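Local coordinates for protein crustacyanin (PDB 1I4U) that binds the carotenoid astaxanthin as a lipocalin subunit of crustacyanin, the pigment complex that gives the lobster carapace its blue colour, at the interface of chains A and B. Coordinates in Å, arbitrary orientation; residue numbers count along the deposited sequence, not the author numbering. Chains: chain A/B, Crustacyanin.

The interface of chains A and B. Residues chain A 44-47, 72; chain B 123-125.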
# COMPACT_ATOMS: atom_id res chain seq x y z
N PRO A 44 -11.40 -4.20 2.02
CA PRO A 44 -11.98 -2.84 2.13
C PRO A 44 -11.43 -1.88 1.08
O PRO A 44 -11.82 -0.73 1.04
CB PRO A 44 -11.50 -2.44 3.54
CG PRO A 44 -10.14 -3.06 3.61
CD PRO A 44 -10.34 -4.42 3.01
N TYR A 45 -10.53 -2.36 0.22
CA TYR A 45 -9.87 -1.52 -0.78
C TYR A 45 -10.48 -1.71 -2.16
O TYR A 45 -10.35 -0.84 -3.00
CB TYR A 45 -8.39 -1.85 -0.85
CG TYR A 45 -7.69 -1.77 0.47
CD1 TYR A 45 -7.49 -0.55 1.11
CD2 TYR A 45 -7.21 -2.89 1.11
CE1 TYR A 45 -6.83 -0.49 2.32
CE2 TYR A 45 -6.56 -2.85 2.31
CZ TYR A 45 -6.36 -1.63 2.93
OH TYR A 45 -5.72 -1.61 4.14
N GLN A 46 -11.08 -2.81 -2.47
CA GLN A 46 -11.63 -3.13 -3.80
C GLN A 46 -12.87 -2.30 -4.00
O GLN A 46 -13.90 -2.49 -3.35
CB GLN A 46 -11.91 -4.62 -3.84
CG GLN A 46 -12.76 -5.17 -4.94
CD GLN A 46 -12.16 -5.04 -6.30
OE1 GLN A 46 -11.83 -6.00 -7.01
NE2 GLN A 46 -11.98 -3.82 -6.71
N LEU A 47 -12.78 -1.36 -4.92
CA LEU A 47 -13.90 -0.46 -5.22
C LEU A 47 -14.93 -1.01 -6.18
O LEU A 47 -16.00 -0.48 -6.32
CB LEU A 47 -13.36 0.88 -5.78
CG LEU A 47 -12.37 1.64 -4.90
CD1 LEU A 47 -11.94 2.93 -5.60
CD2 LEU A 47 -12.98 1.85 -3.52
N TYR A 72 -19.79 0.03 -5.80
CA TYR A 72 -20.73 -0.14 -4.69
C TYR A 72 -21.93 0.79 -4.76
O TYR A 72 -22.98 0.50 -4.17
CB TYR A 72 -19.97 -0.01 -3.35
CG TYR A 72 -19.18 -1.27 -3.04
CD1 TYR A 72 -17.86 -1.44 -3.49
CD2 TYR A 72 -19.75 -2.33 -2.33
CE1 TYR A 72 -17.17 -2.60 -3.20
CE2 TYR A 72 -19.07 -3.49 -2.06
CZ TYR A 72 -17.78 -3.61 -2.49
OH TYR A 72 -17.09 -4.78 -2.23
N ASP B 123 -8.49 5.49 0.58
CA ASP B 123 -9.93 5.35 0.59
C ASP B 123 -10.37 3.90 0.71
O ASP B 123 -9.78 3.00 0.13
CB ASP B 123 -10.49 5.96 -0.68
CG ASP B 123 -10.42 7.47 -0.68
OD1 ASP B 123 -11.05 8.06 0.21
OD2 ASP B 123 -9.69 8.01 -1.56
N TYR B 124 -11.44 3.69 1.46
CA TYR B 124 -12.08 2.39 1.58
C TYR B 124 -13.36 2.35 0.78
O TYR B 124 -14.00 3.37 0.50
CB TYR B 124 -12.40 2.07 3.04
CG TYR B 124 -11.17 2.05 3.95
CD1 TYR B 124 -10.16 1.12 3.77
CD2 TYR B 124 -11.06 2.95 4.98
CE1 TYR B 124 -9.03 1.09 4.58
CE2 TYR B 124 -9.95 2.95 5.82
CZ TYR B 124 -8.97 2.01 5.61
OH TYR B 124 -7.84 1.97 6.41
N ASN B 125 -13.79 1.14 0.45
CA ASN B 125 -15.00 0.94 -0.34
C ASN B 125 -16.29 1.16 0.44
O ASN B 125 -17.34 1.21 -0.17
CB ASN B 125 -14.96 -0.42 -1.01
CG ASN B 125 -14.88 -1.59 -0.07
OD1 ASN B 125 -15.14 -1.43 1.14
ND2 ASN B 125 -14.50 -2.72 -0.59
O HOH W 1 -5.32 0.89 5.15
O HOH W 2 -9.28 1.71 -2.12
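B:Asn125 pushes its side chain between A:Pro44, A:Leu47 and A:Tyr72 in the homodimer of this lipocalin. Loop 44-47 of chain A meets the loop that follows strand 115-123 of chain B. The patch is part of a two-fold symmetric interface and recurs with the chains exchanged. The asparagine grips loop 44-47 with two hydrogen bonds. Its backbone N gives one to the carbonyl O of A:Pro44, at 2.8 Å. Its side-chain amide ND2 gives the other to the carbonyl O of A:Gln46, also at 2.8 Å and nearly straight. The acceptor lies almost in the amide plane, but the donor is tilted 34° from the carbonyl plane of A:Gln46. CG of B:Asn125 sits between its own backbone N and carbonyl carbon (chi1 60°), which helps bring ND2 to A:Gln46 while N meets A:Pro44.

The ring of A:Tyr72 lies beside this amide, turned 55° from its plane. Its CE1 is 3.7 Å from ND2 of B:Asn125. The CD2 methyl of A:Leu47 packs on the CA and CB stem of the asparagine. An alanine here would probably leave the carbonyl of A:Gln46 without its amide donor and open a gap beside the ring of A:Tyr72.

B:Tyr124 extends alongside A:Tyr45, and both side chains point the same way. Their CD1-CE1 sides face each other, CE1 to CE1 at 3.5 Å, with the rings inclined and not stacked. CB of A:Pro44 packs against CD1 of B:Tyr124, while CG of the same proline lies over one face of the A:Tyr45 ring, toward its rim. The proline thus touches both rings.

Water joins the chains at two points. One molecule links the backbone carbonyls of A:Tyr45 and B:Asp123. The other lies at the edge of the A:Tyr45 ring, in its plane, and bridges the two phenol hydroxyls, 2.7 Å from OH of A:Tyr45 and 3.0 Å from OH of B:Tyr124.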